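PDB 4ZXH: Abbfa_003403 from Acinetobacter baumannii, which probably assembles a peptide as a nonribosomal peptide synthetase, uniting condensation, adenylation, peptidyl carrier and thioesterase domains in one chain. Local coordinates for residues T280-R285 / Q326-Q331; V259-Y264 / Q318-Q323; I303-D308 / R314-Q319. All coordinates share one frame; numbering follows the deposited sequence.

Contact 1. Residues T280-R285 / Q326-Q331; sequences TPVAGR and QSLKHQ
The backbone carbonyl O of Gln331 accepts a hydrogen bond from ND2 of Asn299, and the backbone of the same asparagine is hydrogen-bonded to that of Val282. The two residues that dominate this contact are thus tied to one intermediary, while no hydrogen bond runs directly between 280-285 and 326-331. The contact itself is made by van der Waals packing of side chains. The CA atoms of Val282 and Gln331 are 7.8 Å apart, and both side chains leave the backbone toward the opposite segment. Val282 divides its two branches between different partners. CG1, lying beside the backbone N (chi1 -58°), reaches the methyl CD2 of Leu328 at 4.0 Å, the two side chains running alongside in opposite senses. CG2, between the backbone N and the carbonyl carbon, faces the amide end of Gln331, 4.2 Å from CD. Beyond CG the glutamine chain is extended, which carries its amide athwart the valine and on toward Gly284.

Both segments belong to the condensation domain, whose lobes have the chloramphenicol acetyltransferase-like fold. Here the loop that follows strand 275-279 rests against the C-terminal part of helix 313-329 and the residues after it, close to the bound 4'-phosphopantetheine. Pro281 touches that cofactor, and the side chain of Val282 lies about 10 Å from it.

Gly284, with a positive phi of 81°, carries the loop past the end of the glutamine side chain. Within 326-331, His330 N donates to Ser327 O at 3.1 Å.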
# COMPACT_ATOMS: atom_id res chain seq x y z
N THR A 280 -16.36 7.44 -15.78
CA THR A 280 -17.68 7.24 -16.40
C THR A 280 -17.65 6.55 -17.76
O THR A 280 -17.37 7.19 -18.76
CB THR A 280 -18.43 8.56 -16.64
OG1 THR A 280 -18.39 9.38 -15.47
CG2 THR A 280 -19.88 8.26 -16.99
N PRO A 281 -17.93 5.25 -17.79
CA PRO A 281 -18.17 4.49 -19.01
C PRO A 281 -19.06 5.19 -20.03
O PRO A 281 -20.09 5.76 -19.65
CB PRO A 281 -18.87 3.25 -18.49
CG PRO A 281 -18.20 3.01 -17.18
CD PRO A 281 -17.87 4.38 -16.61
N VAL A 282 -18.66 5.16 -21.30
CA VAL A 282 -19.52 5.60 -22.38
C VAL A 282 -19.83 4.41 -23.30
O VAL A 282 -19.00 3.50 -23.45
CB VAL A 282 -18.90 6.74 -23.19
CG1 VAL A 282 -18.60 7.90 -22.27
CG2 VAL A 282 -17.64 6.28 -23.91
N ALA A 283 -21.02 4.43 -23.89
CA ALA A 283 -21.50 3.35 -24.74
C ALA A 283 -20.53 3.02 -25.87
O ALA A 283 -20.31 1.86 -26.20
CB ALA A 283 -22.89 3.70 -25.31
N GLY A 284 -19.98 4.06 -26.49
CA GLY A 284 -18.95 3.90 -27.50
C GLY A 284 -19.36 3.54 -28.92
O GLY A 284 -18.50 3.14 -29.72
N ARG A 285 -20.64 3.68 -29.25
CA ARG A 285 -21.08 3.32 -30.61
C ARG A 285 -21.58 4.54 -31.37
O ARG A 285 -22.79 4.70 -31.61
CB ARG A 285 -22.17 2.24 -30.56
CG ARG A 285 -21.85 1.08 -29.65
CD ARG A 285 -23.10 0.29 -29.30
NE ARG A 285 -22.80 -0.88 -28.49
CZ ARG A 285 -22.88 -2.13 -28.95
NH1 ARG A 285 -23.26 -2.35 -30.21
NH2 ARG A 285 -22.62 -3.16 -28.15
N GLN A 326 -17.13 18.71 -23.05
CA GLN A 326 -15.82 18.76 -23.69
C GLN A 326 -15.18 17.37 -23.71
O GLN A 326 -14.64 16.95 -24.72
CB GLN A 326 -14.89 19.77 -22.99
CG GLN A 326 -15.35 21.22 -23.11
CD GLN A 326 -15.35 21.72 -24.55
OE1 GLN A 326 -14.38 21.55 -25.28
NE2 GLN A 326 -16.46 22.34 -24.95
N SER A 327 -15.29 16.66 -22.59
CA SER A 327 -14.65 15.36 -22.46
C SER A 327 -15.26 14.34 -23.43
O SER A 327 -14.55 13.47 -23.94
CB SER A 327 -14.75 14.85 -21.02
OG SER A 327 -14.00 15.66 -20.12
N LEU A 328 -16.56 14.45 -23.70
CA LEU A 328 -17.21 13.52 -24.63
C LEU A 328 -16.74 13.73 -26.08
O LEU A 328 -16.83 12.81 -26.89
CB LEU A 328 -18.74 13.63 -24.55
CG LEU A 328 -19.35 13.24 -23.20
CD1 LEU A 328 -20.85 13.48 -23.15
CD2 LEU A 328 -19.02 11.81 -22.82
N LYS A 329 -16.24 14.92 -26.40
CA LYS A 329 -15.60 15.16 -27.70
C LYS A 329 -14.41 14.20 -27.93
O LYS A 329 -14.20 13.71 -29.03
CB LYS A 329 -15.10 16.61 -27.82
CG LYS A 329 -16.19 17.70 -27.93
CD LYS A 329 -15.54 19.08 -28.14
CE LYS A 329 -16.56 20.21 -28.27
NZ LYS A 329 -15.90 21.55 -28.46
N HIS A 330 -13.66 13.92 -26.88
CA HIS A 330 -12.43 13.16 -27.02
C HIS A 330 -12.57 11.75 -26.47
O HIS A 330 -11.60 11.19 -25.94
CB HIS A 330 -11.29 13.88 -26.32
CG HIS A 330 -11.17 15.32 -26.73
ND1 HIS A 330 -10.63 15.70 -27.94
CD2 HIS A 330 -11.55 16.46 -26.10
CE1 HIS A 330 -10.66 17.02 -28.03
NE2 HIS A 330 -11.22 17.50 -26.93
N GLN A 331 -13.76 11.17 -26.60
CA GLN A 331 -14.03 9.87 -25.99
C GLN A 331 -13.49 8.73 -26.83
O GLN A 331 -13.51 7.58 -26.40
CB GLN A 331 -15.52 9.69 -25.78
CG GLN A 331 -16.23 9.23 -27.02
CD GLN A 331 -17.73 9.24 -26.86
OE1 GLN A 331 -18.32 10.29 -26.59
NE2 GLN A 331 -18.35 8.07 -26.99

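Contact 2. Residues V259-Y264 / Q318-Q323; sequences VLSGFY and QQVQEQ
Val320 directs its CB toward helix 255-271 and is met there by three residues, Leu260, Ser261 and Tyr264. Its CG1, anti to the backbone N (chi1 166°), is directed to the methyl CD2 of Leu260 at 3.9 Å, the leucine and valine crossing at a slant. CG2 takes the other branch and approaches CD2 of the Tyr264 ring at 4.2 Å. On a third side, the hydroxyl of Ser261 lies against the valine, with OG 3.5 Å from Val320 CB. That OG is not left without a polar partner in this buried setting: it turns back along its own helix and bonds to the backbone O of Gly257, presenting its flank to the valine. Tyr264 likewise sends its polar end elsewhere, OH bonding to Ile303 O on strand 302-306, which fixes the ring beside the valine.

The closest backbones are those of Ser261 and Val320, with CA atoms 6.4 Å apart. The short helical segments approach to 9.4 Å between axes and cross steeply, their N-to-C directions 113° apart, and Val320 touches three residues of the other helix, at positions 260, 261 and 264. Such crossed helices, lying on the strand pair 275-279 and 302-306, belong to the helical layer of a chloramphenicol acetyltransferase-like lobe of the condensation domain.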
# COMPACT_ATOMS: atom_id res chain seq x y z
N VAL A 259 -26.85 14.30 -11.37
CA VAL A 259 -26.55 13.33 -10.35
C VAL A 259 -25.05 13.19 -10.21
O VAL A 259 -24.53 12.95 -9.12
CB VAL A 259 -27.21 11.97 -10.67
CG1 VAL A 259 -26.77 10.89 -9.69
CG2 VAL A 259 -28.73 12.11 -10.70
N LEU A 260 -24.33 13.36 -11.31
CA LEU A 260 -22.87 13.29 -11.24
C LEU A 260 -22.37 14.43 -10.37
O LEU A 260 -21.54 14.22 -9.49
CB LEU A 260 -22.25 13.34 -12.64
CG LEU A 260 -20.72 13.36 -12.68
CD1 LEU A 260 -20.19 12.10 -12.05
CD2 LEU A 260 -20.21 13.51 -14.10
N SER A 261 -22.91 15.63 -10.60
CA SER A 261 -22.60 16.79 -9.76
C SER A 261 -22.84 16.50 -8.28
O SER A 261 -21.99 16.79 -7.44
CB SER A 261 -23.44 17.99 -10.17
OG SER A 261 -23.03 18.45 -11.45
N GLY A 262 -23.99 15.91 -7.98
CA GLY A 262 -24.30 15.46 -6.64
C GLY A 262 -23.23 14.53 -6.08
O GLY A 262 -22.87 14.62 -4.92
N PHE A 263 -22.71 13.64 -6.93
CA PHE A 263 -21.73 12.65 -6.48
C PHE A 263 -20.40 13.30 -6.09
O PHE A 263 -19.86 12.99 -5.03
CB PHE A 263 -21.51 11.59 -7.55
CG PHE A 263 -20.99 10.29 -7.02
CD1 PHE A 263 -21.17 9.95 -5.68
CD2 PHE A 263 -20.34 9.38 -7.85
CE1 PHE A 263 -20.71 8.76 -5.18
CE2 PHE A 263 -19.88 8.18 -7.35
CZ PHE A 263 -20.06 7.87 -6.01
N TYR A 264 -19.88 14.19 -6.93
CA TYR A 264 -18.69 14.97 -6.57
C TYR A 264 -18.88 15.72 -5.25
O TYR A 264 -18.04 15.65 -4.36
CB TYR A 264 -18.35 15.99 -7.66
CG TYR A 264 -17.68 15.45 -8.90
CD1 TYR A 264 -16.38 14.98 -8.86
CD2 TYR A 264 -18.34 15.46 -10.12
CE1 TYR A 264 -15.77 14.52 -9.99
CE2 TYR A 264 -17.74 14.98 -11.25
CZ TYR A 264 -16.46 14.51 -11.19
OH TYR A 264 -15.86 14.04 -12.33
N GLN A 318 -23.37 23.36 -13.61
CA GLN A 318 -23.08 23.81 -14.97
C GLN A 318 -21.61 23.55 -15.34
O GLN A 318 -21.29 23.15 -16.46
CB GLN A 318 -23.44 25.30 -15.15
CG GLN A 318 -24.94 25.59 -15.01
CD GLN A 318 -25.31 27.04 -15.29
OE1 GLN A 318 -24.72 27.97 -14.73
NE2 GLN A 318 -26.30 27.25 -16.15
N GLN A 319 -20.73 23.77 -14.37
CA GLN A 319 -19.29 23.53 -14.54
C GLN A 319 -19.02 22.07 -14.92
O GLN A 319 -18.17 21.78 -15.77
CB GLN A 319 -18.56 23.93 -13.25
CG GLN A 319 -17.05 23.73 -13.20
CD GLN A 319 -16.40 24.45 -12.00
OE1 GLN A 319 -16.94 25.45 -11.49
NE2 GLN A 319 -15.24 23.95 -11.55
N VAL A 320 -19.77 21.15 -14.31
CA VAL A 320 -19.57 19.73 -14.57
C VAL A 320 -20.12 19.37 -15.94
O VAL A 320 -19.47 18.68 -16.72
CB VAL A 320 -20.23 18.85 -13.48
CG1 VAL A 320 -20.32 17.41 -13.92
CG2 VAL A 320 -19.47 18.97 -12.16
N GLN A 321 -21.32 19.86 -16.23
CA GLN A 321 -21.94 19.58 -17.52
C GLN A 321 -21.01 20.02 -18.65
O GLN A 321 -20.90 19.33 -19.66
CB GLN A 321 -23.30 20.28 -17.63
CG GLN A 321 -24.06 19.92 -18.89
CD GLN A 321 -24.38 18.44 -18.96
OE1 GLN A 321 -25.15 17.91 -18.15
NE2 GLN A 321 -23.78 17.75 -19.93
N GLU A 322 -20.33 21.15 -18.46
CA GLU A 322 -19.42 21.67 -19.47
C GLU A 322 -18.13 20.82 -19.58
O GLU A 322 -17.65 20.57 -20.69
CB GLU A 322 -19.07 23.14 -19.19
CG GLU A 322 -18.10 23.79 -20.20
CD GLU A 322 -18.64 23.89 -21.63
OE1 GLU A 322 -19.81 23.52 -21.89
OE2 GLU A 322 -17.87 24.35 -22.51
N GLN A 323 -17.57 20.38 -18.46
CA GLN A 323 -16.37 19.57 -18.58
C GLN A 323 -16.74 18.19 -19.09
O GLN A 323 -15.94 17.52 -19.75
CB GLN A 323 -15.62 19.48 -17.24
CG GLN A 323 -14.26 18.84 -17.38
CD GLN A 323 -13.44 18.98 -16.13
OE1 GLN A 323 -13.50 20.00 -15.45
NE2 GLN A 323 -12.65 17.94 -15.82

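Contact 3. Residues I303-D308 / R314-Q319; sequences IHMDID and RQFTQQ
Met305 and Phe316 approach from opposite directions, the methyl CE oblique to the ring, between strand 302-306 and helix 313-329. These are consecutive elements of a chloramphenicol acetyltransferase-like lobe of the condensation domain, the strand paired antiparallel with 275-279. The strand and helix segments run at 150° to each other, 10.8 Å apart at their closest, and side chains from both bridge the distance.

The apolar part of the contact gathers round one end of the Phe316 ring. CG of the phenylalanine is anti to the backbone N (chi1 174°), which extends the ring out from the helix toward the strand. The chain of Met305 is bent at both chi2 and chi3, and the resulting hook brings CE to 3.8 Å from Phe316 CE1. Ile307, just past the strand, lies athwart the phenylalanine and sets CD1 beside the CE1-CZ bond, 3.4 Å from CE1. Two aliphatic ends therefore share one ring atom, CE1. Val265 of helix 255-271 and Ile453 also touch this phenylalanine, continuing the apolar cluster beyond the strand and helix.

A second aliphatic contact lies one helical turn further on, where Met305 and Gln319 slide past each other. The same methyl CE rests on Gln319 CG at 3.8 Å, making it common to the ring and to the stem of the glutamine.

Polar groups contribute little directly, and no hydrogen bond joins the two segments. On the backbone, Met305 is hydrogen-bonded with Leu276 of the neighbouring strand, and Ile307, just beyond, with Asn274. In the connection to the helix, Asp308 OD2 is hydrogen-bonded to Gln311 NE2. The extended chain of Gln319 takes its amide past the methionine toward the backbone of Asp306, NE2 stopping 3.5 Å from Asp306 O.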
# COMPACT_ATOMS: atom_id res chain seq x y z
N ILE A 303 -13.09 11.81 -15.39
CA ILE A 303 -13.36 13.24 -15.25
C ILE A 303 -12.75 13.76 -13.96
O ILE A 303 -13.21 13.43 -12.86
CB ILE A 303 -14.86 13.54 -15.24
CG1 ILE A 303 -15.57 12.88 -16.42
CG2 ILE A 303 -15.07 15.02 -15.25
CD1 ILE A 303 -14.97 13.24 -17.73
N HIS A 304 -11.71 14.58 -14.09
CA HIS A 304 -11.07 15.17 -12.92
C HIS A 304 -11.60 16.60 -12.74
O HIS A 304 -11.37 17.45 -13.60
CB HIS A 304 -9.54 15.15 -13.10
CG HIS A 304 -8.79 15.98 -12.11
ND1 HIS A 304 -7.59 16.58 -12.41
CD2 HIS A 304 -9.06 16.31 -10.83
CE1 HIS A 304 -7.15 17.25 -11.36
NE2 HIS A 304 -8.03 17.11 -10.39
N MET A 305 -12.32 16.82 -11.65
CA MET A 305 -12.91 18.13 -11.32
C MET A 305 -12.09 18.82 -10.23
O MET A 305 -11.72 18.20 -9.25
CB MET A 305 -14.35 17.99 -10.81
CG MET A 305 -15.41 17.53 -11.83
SD MET A 305 -15.81 18.74 -13.09
CE MET A 305 -16.01 20.21 -12.06
N ASP A 306 -11.84 20.11 -10.40
CA ASP A 306 -11.31 20.88 -9.30
C ASP A 306 -12.48 21.59 -8.65
O ASP A 306 -12.98 22.58 -9.19
CB ASP A 306 -10.25 21.87 -9.77
CG ASP A 306 -9.44 22.45 -8.63
OD1 ASP A 306 -9.85 22.29 -7.46
OD2 ASP A 306 -8.38 23.05 -8.89
N ILE A 307 -12.95 21.07 -7.52
CA ILE A 307 -14.04 21.69 -6.77
C ILE A 307 -13.65 23.05 -6.23
O ILE A 307 -12.60 23.18 -5.59
CB ILE A 307 -14.50 20.86 -5.56
CG1 ILE A 307 -14.72 19.41 -5.95
CG2 ILE A 307 -15.76 21.46 -4.96
CD1 ILE A 307 -15.77 19.24 -6.95
N ASP A 308 -14.49 24.04 -6.50
CA ASP A 308 -14.39 25.34 -5.87
C ASP A 308 -15.58 25.50 -4.91
O ASP A 308 -16.70 25.76 -5.35
CB ASP A 308 -14.37 26.43 -6.94
CG ASP A 308 -14.33 27.84 -6.36
OD1 ASP A 308 -13.96 28.02 -5.18
OD2 ASP A 308 -14.68 28.77 -7.12
N ARG A 314 -25.79 25.57 -8.56
CA ARG A 314 -26.16 25.86 -9.94
C ARG A 314 -24.89 26.00 -10.76
O ARG A 314 -24.66 25.27 -11.71
CB ARG A 314 -27.02 27.12 -10.04
CG ARG A 314 -27.29 27.56 -11.48
CD ARG A 314 -28.11 28.84 -11.55
NE ARG A 314 -29.35 28.75 -10.78
CZ ARG A 314 -30.54 28.46 -11.29
NH1 ARG A 314 -30.68 28.22 -12.59
NH2 ARG A 314 -31.61 28.41 -10.50
N GLN A 315 -24.07 26.96 -10.35
CA GLN A 315 -22.83 27.23 -11.04
C GLN A 315 -21.99 25.97 -11.21
O GLN A 315 -21.57 25.65 -12.32
CB GLN A 315 -22.05 28.31 -10.29
CG GLN A 315 -22.74 29.67 -10.29
CD GLN A 315 -21.98 30.70 -9.47
OE1 GLN A 315 -21.32 30.36 -8.49
NE2 GLN A 315 -22.08 31.96 -9.89
N PHE A 316 -21.77 25.25 -10.12
CA PHE A 316 -20.95 24.04 -10.15
C PHE A 316 -21.55 22.92 -11.01
O PHE A 316 -20.83 22.23 -11.72
CB PHE A 316 -20.72 23.53 -8.73
CG PHE A 316 -20.03 22.21 -8.68
CD1 PHE A 316 -18.67 22.13 -8.92
CD2 PHE A 316 -20.73 21.05 -8.40
CE1 PHE A 316 -18.02 20.91 -8.89
CE2 PHE A 316 -20.09 19.83 -8.37
CZ PHE A 316 -18.73 19.76 -8.62
N THR A 317 -22.87 22.72 -10.93
CA THR A 317 -23.52 21.74 -11.79
C THR A 317 -23.27 22.08 -13.27
O THR A 317 -22.97 21.19 -14.07
CB THR A 317 -25.03 21.67 -11.55
OG1 THR A 317 -25.29 21.34 -10.18
CG2 THR A 317 -25.63 20.60 -12.42
N GLN A 318 -23.37 23.36 -13.61
CA GLN A 318 -23.08 23.81 -14.97
C GLN A 318 -21.61 23.55 -15.34
O GLN A 318 -21.29 23.15 -16.46
CB GLN A 318 -23.44 25.30 -15.15
CG GLN A 318 -24.94 25.59 -15.01
CD GLN A 318 -25.31 27.04 -15.29
OE1 GLN A 318 -24.72 27.97 -14.73
NE2 GLN A 318 -26.30 27.25 -16.15
N GLN A 319 -20.73 23.77 -14.37
CA GLN A 319 -19.29 23.53 -14.54
C GLN A 319 -19.02 22.07 -14.92
O GLN A 319 -18.17 21.78 -15.77
CB GLN A 319 -18.56 23.93 -13.25
CG GLN A 319 -17.05 23.73 -13.20
CD GLN A 319 -16.40 24.45 -12.00
OE1 GLN A 319 -16.94 25.45 -11.49
NE2 GLN A 319 -15.24 23.95 -11.55

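All three contacts use helix 313-329 of the condensation domain, at successive places along it. Contacts 2 and 3 are buried, have centres about 5 Å apart and share Gln318 and Gln319; contact 1 is a surface contact at the other end of the helix, its centre about 15 Å from that of contact 2. In the interior, aliphatic and aromatic groups dominate, and polar ends are satisfied between contacts: Gln323 NE2 of contact 2 bonds to His304 O of contact 3. Contact 1 instead pairs an amide with a valine in a loop that touches the 4'-phosphopantetheine. It meets contact 3 where Ser327 OG packs on Ile303 CD1.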